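Local coordinates for protein MdcE (Pseudomonas aeruginosa, PDB 5VIP) that probably acts as the gamma subunit of a biotin-independent malonate decarboxylase, helping to decarboxylate malonyl groups carried on an acyl carrier protein, at residues G84-L95 against A130-A141. Sequence-based numbering, arbitrary orientation.
Sequences GWGLAAAVDEAL and ALAGAVDAYARA
Ala-88 and Ala-134 mark the tight part of this helix pair, their CA atoms 4.2 Å apart. The short axes approach to 7.1 Å and run nearly parallel, at 22°. Small residues permit this. Gly-84 lies against the backbone of Ala-130, and Ala-88 CB sits 3.4 Å from Gly-133 O. Ala-130 CB packs over one face of the Trp-85 indole, 3.5 Å from the centroid of its five-membered ring. A chain of another protein stacks an aromatic ring on Trp-85. On the sheet side, Val-91 CG2 lies over one face of the Tyr-138 ring, while Val-91 CG1 reaches Ala-137 and Ala-141. Tyr-138 OH is hydrogen-bonded to His-164.

Toward Leu-95 the helices spread, and longer, partly exposed side chains meet across the wider separation. Arg-140 NH1 and NH2 both grip Asp-92 OD1, at 3.0 and 2.9 Å. The carboxylate and guanidinium planes are 60° apart. A bend at chi3 (-68°) helps turn Arg-140 NE to Asp-136 OD2, at 2.8 Å, which should help fix the guanidinium. Leu-95 CD2 packs against Arg-140 NH1.

Helices 81-97 and 127-143 precede the neighbouring parallel strands 106-113 and 148-152 and pack as a layer on the central sheet, consistent with a crotonase-like fold.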
# COMPACT_ATOMS: atom_id res chain seq x y z
N GLY A 84 -6.54 -10.68 0.37
CA GLY A 84 -6.48 -9.44 -0.38
C GLY A 84 -7.70 -9.24 -1.26
O GLY A 84 -8.39 -8.22 -1.16
N TRP A 85 -7.99 -10.21 -2.13
CA TRP A 85 -9.13 -10.02 -3.01
C TRP A 85 -10.43 -10.09 -2.23
O TRP A 85 -11.39 -9.41 -2.57
CB TRP A 85 -9.13 -11.06 -4.14
CG TRP A 85 -8.08 -10.82 -5.20
CD1 TRP A 85 -7.08 -11.67 -5.56
CD2 TRP A 85 -7.93 -9.65 -6.02
NE1 TRP A 85 -6.32 -11.11 -6.58
CE2 TRP A 85 -6.83 -9.86 -6.87
CE3 TRP A 85 -8.63 -8.43 -6.12
CZ2 TRP A 85 -6.40 -8.91 -7.81
CZ3 TRP A 85 -8.21 -7.49 -7.06
CH2 TRP A 85 -7.10 -7.74 -7.88
N GLY A 86 -10.46 -10.91 -1.17
CA GLY A 86 -11.65 -11.00 -0.33
C GLY A 86 -12.02 -9.70 0.37
O GLY A 86 -13.19 -9.32 0.43
N LEU A 87 -11.01 -9.02 0.90
CA LEU A 87 -11.21 -7.70 1.50
C LEU A 87 -11.74 -6.70 0.47
O LEU A 87 -12.67 -5.94 0.75
CB LEU A 87 -9.89 -7.17 2.10
CG LEU A 87 -9.51 -7.75 3.46
CD1 LEU A 87 -8.12 -7.28 3.87
CD2 LEU A 87 -10.55 -7.34 4.50
N ALA A 88 -11.12 -6.69 -0.70
CA ALA A 88 -11.52 -5.80 -1.78
C ALA A 88 -13.00 -6.00 -2.08
O ALA A 88 -13.77 -5.03 -2.19
CB ALA A 88 -10.68 -6.06 -3.04
N ALA A 89 -13.40 -7.26 -2.20
CA ALA A 89 -14.78 -7.61 -2.51
C ALA A 89 -15.74 -7.18 -1.40
O ALA A 89 -16.80 -6.61 -1.69
CB ALA A 89 -14.89 -9.12 -2.77
N ALA A 90 -15.38 -7.44 -0.14
CA ALA A 90 -16.24 -7.10 0.99
C ALA A 90 -16.37 -5.58 1.15
O ALA A 90 -17.44 -5.07 1.47
CB ALA A 90 -15.72 -7.73 2.28
N VAL A 91 -15.27 -4.86 0.94
CA VAL A 91 -15.34 -3.41 1.02
C VAL A 91 -16.12 -2.83 -0.15
O VAL A 91 -16.98 -1.96 0.03
CB VAL A 91 -13.93 -2.79 1.09
CG1 VAL A 91 -14.00 -1.28 0.95
CG2 VAL A 91 -13.26 -3.19 2.43
N ASP A 92 -15.85 -3.32 -1.36
CA ASP A 92 -16.59 -2.81 -2.52
C ASP A 92 -18.09 -3.11 -2.41
O ASP A 92 -18.91 -2.34 -2.90
CB ASP A 92 -16.03 -3.39 -3.82
CG ASP A 92 -16.23 -2.45 -4.99
OD1 ASP A 92 -15.63 -1.36 -4.98
OD2 ASP A 92 -16.99 -2.81 -5.91
N GLU A 93 -18.43 -4.23 -1.77
CA GLU A 93 -19.83 -4.58 -1.55
C GLU A 93 -20.53 -3.49 -0.74
O GLU A 93 -21.61 -3.04 -1.11
CB GLU A 93 -19.95 -5.93 -0.83
CG GLU A 93 -21.39 -6.28 -0.45
CD GLU A 93 -21.52 -7.58 0.34
OE1 GLU A 93 -20.74 -7.79 1.30
OE2 GLU A 93 -22.41 -8.39 -0.00
N ALA A 94 -19.91 -3.06 0.35
CA ALA A 94 -20.47 -1.99 1.17
C ALA A 94 -20.54 -0.66 0.41
O ALA A 94 -21.52 0.07 0.52
CB ALA A 94 -19.66 -1.83 2.45
N LEU A 95 -19.49 -0.35 -0.35
CA LEU A 95 -19.43 0.91 -1.09
C LEU A 95 -20.58 1.02 -2.09
O LEU A 95 -21.24 2.06 -2.19
CB LEU A 95 -18.08 1.02 -1.81
CG LEU A 95 -17.77 2.23 -2.71
CD1 LEU A 95 -17.75 3.52 -1.90
CD2 LEU A 95 -16.44 2.03 -3.43
N ALA A 130 -3.34 -8.42 -5.65
CA ALA A 130 -4.42 -8.75 -4.73
C ALA A 130 -4.45 -7.76 -3.57
O ALA A 130 -5.51 -7.27 -3.18
CB ALA A 130 -4.27 -10.18 -4.21
N LEU A 131 -3.28 -7.47 -3.01
CA LEU A 131 -3.22 -6.51 -1.90
C LEU A 131 -3.53 -5.11 -2.41
O LEU A 131 -4.14 -4.32 -1.71
CB LEU A 131 -1.86 -6.56 -1.21
CG LEU A 131 -1.78 -7.58 -0.06
CD1 LEU A 131 -2.21 -8.98 -0.50
CD2 LEU A 131 -0.37 -7.61 0.53
N ALA A 132 -3.12 -4.80 -3.65
CA ALA A 132 -3.50 -3.53 -4.26
C ALA A 132 -5.02 -3.41 -4.38
O ALA A 132 -5.57 -2.32 -4.20
CB ALA A 132 -2.85 -3.37 -5.62
N GLY A 133 -5.68 -4.51 -4.72
CA GLY A 133 -7.14 -4.53 -4.76
C GLY A 133 -7.76 -4.11 -3.43
O GLY A 133 -8.73 -3.34 -3.40
N ALA A 134 -7.21 -4.61 -2.33
CA ALA A 134 -7.72 -4.26 -1.01
C ALA A 134 -7.50 -2.78 -0.70
O ALA A 134 -8.40 -2.10 -0.19
CB ALA A 134 -7.06 -5.13 0.07
N VAL A 135 -6.30 -2.29 -0.99
CA VAL A 135 -5.96 -0.89 -0.76
C VAL A 135 -6.86 0.03 -1.58
O VAL A 135 -7.41 1.02 -1.07
CB VAL A 135 -4.46 -0.62 -1.11
CG1 VAL A 135 -4.15 0.86 -1.11
CG2 VAL A 135 -3.56 -1.32 -0.10
N ASP A 136 -7.03 -0.31 -2.85
CA ASP A 136 -7.87 0.50 -3.73
C ASP A 136 -9.32 0.57 -3.21
O ASP A 136 -9.91 1.65 -3.17
CB ASP A 136 -7.83 -0.06 -5.16
CG ASP A 136 -8.53 0.84 -6.16
OD1 ASP A 136 -8.01 1.94 -6.45
OD2 ASP A 136 -9.61 0.46 -6.65
N ALA A 137 -9.87 -0.56 -2.79
CA ALA A 137 -11.24 -0.57 -2.28
C ALA A 137 -11.39 0.29 -1.01
O ALA A 137 -12.30 1.12 -0.90
CB ALA A 137 -11.70 -1.99 -2.02
N TYR A 138 -10.49 0.09 -0.05
CA TYR A 138 -10.50 0.87 1.18
C TYR A 138 -10.36 2.37 0.92
O TYR A 138 -11.12 3.20 1.46
CB TYR A 138 -9.38 0.42 2.11
CG TYR A 138 -9.71 -0.70 3.08
CD1 TYR A 138 -10.69 -0.53 4.06
CD2 TYR A 138 -9.00 -1.90 3.06
CE1 TYR A 138 -10.96 -1.54 4.99
CE2 TYR A 138 -9.25 -2.92 3.99
CZ TYR A 138 -10.24 -2.72 4.95
OH TYR A 138 -10.52 -3.71 5.89
N ALA A 139 -9.40 2.74 0.08
CA ALA A 139 -9.19 4.15 -0.25
C ALA A 139 -10.41 4.77 -0.95
O ALA A 139 -10.81 5.89 -0.65
CB ALA A 139 -7.93 4.32 -1.13
N ARG A 140 -10.98 4.05 -1.91
CA ARG A 140 -12.14 4.55 -2.63
C ARG A 140 -13.31 4.74 -1.68
O ARG A 140 -14.03 5.74 -1.75
CB ARG A 140 -12.53 3.60 -3.77
CG ARG A 140 -11.67 3.75 -5.02
CD ARG A 140 -12.20 2.95 -6.20
NE ARG A 140 -12.07 1.51 -5.98
CZ ARG A 140 -13.10 0.69 -5.80
NH1 ARG A 140 -14.34 1.18 -5.83
NH2 ARG A 140 -12.90 -0.60 -5.61
N ALA A 141 -13.48 3.79 -0.76
CA ALA A 141 -14.51 3.91 0.26
C ALA A 141 -14.29 5.15 1.12
O ALA A 141 -15.24 5.89 1.38
CB ALA A 141 -14.55 2.66 1.13